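Local coordinates for chromosome segregation protein smc (Pyrococcus furiosus, PDB 3KTA) that forms the ATP-binding cassette ATPase head of an SMC protein that acts in chromosome condensation and partitioning, and has adenylate kinase activity, at the interface of chains B and A. Coordinates in Å, arbitrary orientation; residue numbers count along the deposited sequence, not the author numbering. Chains: chain A, Chromosome segregation protein smc; chain B, Chromosome segregation protein smc.

Contact 1: the interface of chains B and A. Residues chain B 143, 148-149, 151; chain A 71, 74-75, 78, 95.
The backbone carbonyl oxygen O of B:Ile148 rests on the methyl CB of A:Ala74 at 3.2 Å, a polar atom against carbon rather than a hydrogen bond, and around it the two lobes of the SMC head meet through apolar side chains. This is the ABC ATPase fold split into two chains: B:Ile148 lies just beyond the Q-loop glutamine of the N-terminal lobe, while A:Ala71, A:Ala74, A:Leu75 and A:Val78 form one face of helix 67-84, which starts in the ABC signature motif. Alanine suits the first two helix sites, because a single methyl lets the B-chain backbone come close. A chi1 of -178° swings CG1 of B:Ile148 away from the backbone nitrogen and sends its longer branch to the helix. CD1 at the end of that branch meets CD2 of A:Leu75 at 3.7 Å, the two side chains crossing at about a right angle, and CG2 leans toward the CB of A:Ala71. Further along the helix, CG2 of A:Val78 lies over one face of the B:Phe151 ring, 3.7 Å from its centroid and displaced toward the rim near CE2. A branched valine fits here, since one methyl can cap an aromatic face in a CH-pi contact. B:Phe151 also sets its CB against A:Ala74 CB. On the other flank, B:Val143 CG1 touches A:Ile95 CG2 at 3.9 Å; A:Ile95 directly follows the Walker B glutamate, A:Glu94, so this packing borders the catalytic segment.

Contact 2: the interface of chains B and A. Residues chain B 15, 20, 22, 42; chain A 139, 146-148.
The CB of A:Ser146 sits over one face of the B:Tyr15 ring, 3.5 Å from its centroid and shifted toward the CE1 side of the rim. This CH-pi contact joins the N-terminal lobe of the SMC-type ABC ATPase head to the hairpin made by strands 135-142 and 145-150 of the C-terminal lobe. Serine carries only a CH2 and a hydroxyl, so CB can come down close over the ring; with OG anti to the carbonyl carbon (chi1 -60°), CB is the side-chain atom on it, and the backbone O of A:Ser146 also approaches B:Tyr15 CD1 at 3.5 Å. On the opposite side of the ring plane, CG1 of A:Val148 lies 3.8 Å from B:Tyr15 CE1. At the far end of the tyrosine, the phenolic OH meets the methyl CG1 of A:Val139 at 3.5 Å. The intervening A:Lys147 contributes mostly backbone, its long side chain pointing away from the ring. Chain B side chains brace the tyrosine from behind, CG1 of B:Val20 lying 4.1 Å from B:Tyr15 CD1. CG1 of B:Ile22 packs on CG2 of A:Val148 at 4.0 Å, the side chains crossing at about a right angle. Beta-branched residues suit these strands, presenting broad apolar surfaces. From helix 39-49, which begins at the end of the P-loop, B:Ile42 extends its chain (chi2 175°) to meet A:Val139 tip to tip, its CD1 4.0 Å from the valine CG2.

Contact 1: the interface of chains B and A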
loop_
_atom_site.group_PDB
_atom_site.type_symbol
_atom_site.label_atom_id
_atom_site.label_comp_id
_atom_site.label_asym_id
_atom_site.label_seq_id
_atom_site.Cartn_x
_atom_site.Cartn_y
_atom_site.Cartn_z
ATOM N N VAL B 143 -2.679 -0.568 -0.616
ATOM C CA VAL B 143 -3.689 -1.554 -0.246
ATOM C C VAL B 143 -4.122 -1.332 1.194
ATOM O O VAL B 143 -3.413 -1.706 2.142
ATOM C CB VAL B 143 -3.180 -3.004 -0.424
ATOM C CG1 VAL B 143 -4.298 -4.002 -0.106
ATOM C CG2 VAL B 143 -2.632 -3.223 -1.852
ATOM N N ILE B 148 -7.186 -6.058 0.355
ATOM C CA ILE B 148 -6.294 -6.768 -0.571
ATOM C C ILE B 148 -7.057 -7.471 -1.689
ATOM O O ILE B 148 -6.569 -7.568 -2.814
ATOM C CB ILE B 148 -5.341 -7.773 0.118
ATOM C CG1 ILE B 148 -4.431 -8.429 -0.927
ATOM C CG2 ILE B 148 -6.123 -8.825 0.859
ATOM C CD1 ILE B 148 -3.469 -7.468 -1.645
ATOM N N THR B 149 -8.262 -7.940 -1.395
ATOM C CA THR B 149 -9.016 -8.667 -2.399
ATOM C C THR B 149 -9.745 -7.756 -3.379
ATOM O O THR B 149 -10.484 -8.239 -4.228
ATOM C CB THR B 149 -10.016 -9.664 -1.776
ATOM O OG1 THR B 149 -10.950 -8.959 -0.951
ATOM C CG2 THR B 149 -9.276 -10.718 -0.945
ATOM N N PHE B 151 -8.517 -6.663 -5.825
ATOM C CA PHE B 151 -8.017 -7.146 -7.103
ATOM C C PHE B 151 -8.777 -8.369 -7.594
ATOM O O PHE B 151 -8.816 -8.648 -8.790
ATOM C CB PHE B 151 -6.522 -7.436 -7.011
ATOM C CG PHE B 151 -5.702 -6.222 -6.701
ATOM C CD1 PHE B 151 -5.448 -5.273 -7.681
ATOM C CD2 PHE B 151 -5.202 -6.013 -5.422
ATOM C CE1 PHE B 151 -4.698 -4.140 -7.393
ATOM C CE2 PHE B 151 -4.454 -4.888 -5.133
ATOM C CZ PHE B 151 -4.195 -3.955 -6.114
ATOM N N ALA A 71 -6.625 -13.753 -1.066
ATOM C CA ALA A 71 -5.509 -12.862 -0.737
ATOM C C ALA A 71 -4.283 -13.255 -1.528
ATOM O O ALA A 71 -3.618 -12.403 -2.102
ATOM C CB ALA A 71 -5.202 -12.896 0.755
ATOM N N ALA A 74 -4.707 -12.284 -5.214
ATOM C CA ALA A 74 -4.562 -10.833 -5.327
ATOM C C ALA A 74 -3.100 -10.421 -5.181
ATOM O O ALA A 74 -2.620 -9.564 -5.920
ATOM C CB ALA A 74 -5.404 -10.132 -4.277
ATOM N N LEU A 75 -2.406 -11.030 -4.226
ATOM C CA LEU A 75 -0.998 -10.696 -4.012
ATOM C C LEU A 75 -0.133 -11.089 -5.208
ATOM O O LEU A 75 0.768 -10.346 -5.619
ATOM C CB LEU A 75 -0.479 -11.319 -2.719
ATOM C CG LEU A 75 -0.964 -10.586 -1.471
ATOM C CD1 LEU A 75 -0.752 -11.418 -0.223
ATOM C CD2 LEU A 75 -0.265 -9.230 -1.347
ATOM N N VAL A 78 -0.594 -8.321 -7.772
ATOM C CA VAL A 78 0.101 -7.081 -7.425
ATOM C C VAL A 78 1.595 -7.230 -7.703
ATOM O O VAL A 78 2.233 -6.360 -8.321
ATOM C CB VAL A 78 -0.098 -6.732 -5.942
ATOM C CG1 VAL A 78 0.856 -5.577 -5.518
ATOM C CG2 VAL A 78 -1.547 -6.364 -5.673
ATOM N N ILE A 95 -2.286 -7.149 5.258
ATOM C CA ILE A 95 -2.625 -7.927 4.069
ATOM C C ILE A 95 -2.484 -9.411 4.349
ATOM O O ILE A 95 -2.877 -10.229 3.526
ATOM C CB ILE A 95 -1.752 -7.565 2.843
ATOM C CG1 ILE A 95 -0.254 -7.680 3.187
ATOM C CG2 ILE A 95 -2.113 -6.172 2.320
ATOM C CD1 ILE A 95 0.614 -8.143 2.039
#

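Contact 2: the interface of chains B and A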
loop_
_atom_site.group_PDB
_atom_site.type_symbol
_atom_site.label_atom_id
_atom_site.label_comp_id
_atom_site.label_asym_id
_atom_site.label_seq_id
_atom_site.Cartn_x
_atom_site.Cartn_y
_atom_site.Cartn_z
ATOM N N TYR B 15 -2.421 11.515 16.357
ATOM C CA TYR B 15 -1.007 11.787 16.658
ATOM C C TYR B 15 -0.674 13.022 17.508
ATOM O O TYR B 15 0.499 13.265 17.831
ATOM C CB TYR B 15 -0.132 11.679 15.394
ATOM C CG TYR B 15 0.130 10.218 15.090
ATOM C CD1 TYR B 15 1.195 9.544 15.680
ATOM C CD2 TYR B 15 -0.733 9.501 14.284
ATOM C CE1 TYR B 15 1.412 8.189 15.437
ATOM C CE2 TYR B 15 -0.538 8.158 14.048
ATOM C CZ TYR B 15 0.532 7.507 14.626
ATOM O OH TYR B 15 0.718 6.168 14.381
ATOM N N VAL B 20 5.136 15.026 14.890
ATOM C CA VAL B 20 5.608 13.650 14.997
ATOM C C VAL B 20 6.390 13.316 13.719
ATOM O O VAL B 20 5.872 13.503 12.628
ATOM C CB VAL B 20 4.406 12.658 15.115
ATOM C CG1 VAL B 20 4.878 11.215 15.000
ATOM C CG2 VAL B 20 3.661 12.854 16.432
ATOM N N ILE B 22 8.106 10.402 11.395
ATOM C CA ILE B 22 8.045 8.968 11.147
ATOM C C ILE B 22 8.941 8.602 9.967
ATOM O O ILE B 22 8.598 8.892 8.817
ATOM C CB ILE B 22 6.607 8.518 10.843
ATOM C CG1 ILE B 22 5.644 9.008 11.929
ATOM C CG2 ILE B 22 6.551 6.985 10.670
ATOM C CD1 ILE B 22 4.190 8.639 11.665
ATOM N N ILE B 42 -1.295 6.209 10.022
ATOM C CA ILE B 42 -0.081 6.555 9.269
ATOM C C ILE B 42 -0.313 6.414 7.766
ATOM O O ILE B 42 0.090 7.270 6.983
ATOM C CB ILE B 42 1.118 5.696 9.707
ATOM C CG1 ILE B 42 1.410 5.916 11.191
ATOM C CG2 ILE B 42 2.340 5.984 8.824
ATOM C CD1 ILE B 42 2.509 5.005 11.723
ATOM N N VAL A 139 4.189 1.456 17.098
ATOM C CA VAL A 139 3.126 2.402 17.421
ATOM C C VAL A 139 2.470 2.028 18.759
ATOM O O VAL A 139 2.204 0.852 19.034
ATOM C CB VAL A 139 2.043 2.434 16.316
ATOM C CG1 VAL A 139 0.993 3.485 16.624
ATOM C CG2 VAL A 139 2.669 2.705 14.954
ATOM N N SER A 146 -1.368 8.698 19.912
ATOM C CA SER A 146 -0.445 7.732 19.311
ATOM C C SER A 146 0.960 8.296 19.311
ATOM O O SER A 146 1.147 9.502 19.184
ATOM C CB SER A 146 -0.829 7.430 17.863
ATOM O OG SER A 146 -2.123 6.878 17.758
ATOM N N LYS A 147 1.949 7.422 19.446
ATOM C CA LYS A 147 3.338 7.832 19.273
ATOM C C LYS A 147 4.113 6.715 18.584
ATOM O O LYS A 147 3.755 5.538 18.684
ATOM C CB LYS A 147 3.990 8.207 20.607
ATOM C CG LYS A 147 4.499 7.023 21.412
ATOM C CD LYS A 147 5.201 7.477 22.692
ATOM C CE LYS A 147 6.526 8.169 22.405
ATOM N NZ LYS A 147 7.122 8.744 23.650
ATOM N N VAL A 148 5.156 7.087 17.857
ATOM C CA VAL A 148 5.993 6.086 17.210
ATOM C C VAL A 148 7.387 6.060 17.802
ATOM O O VAL A 148 7.906 7.075 18.278
ATOM C CB VAL A 148 6.127 6.296 15.681
ATOM C CG1 VAL A 148 4.765 6.452 15.030
ATOM C CG2 VAL A 148 7.022 7.488 15.375
#

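Contact 1 and contact 2 lie about 26 Å apart between their C-alpha centres and share no residue or secondary-structure element. Both join the N-terminal and C-terminal lobes, one polypeptide in the natural protein, which together make a single ATPase head. Contact 1 ties the segments on either side of the Q-loop glutamine to the signature helix and the Walker B end; contact 2 ties the 3-10 helix 13-15, strand 20-23 and the helix begun by the P-loop to the hairpin of chain A. With two separated, largely apolar patches, rocking of one lobe on the other is likely limited, which could keep the nucleotide-binding motifs in register.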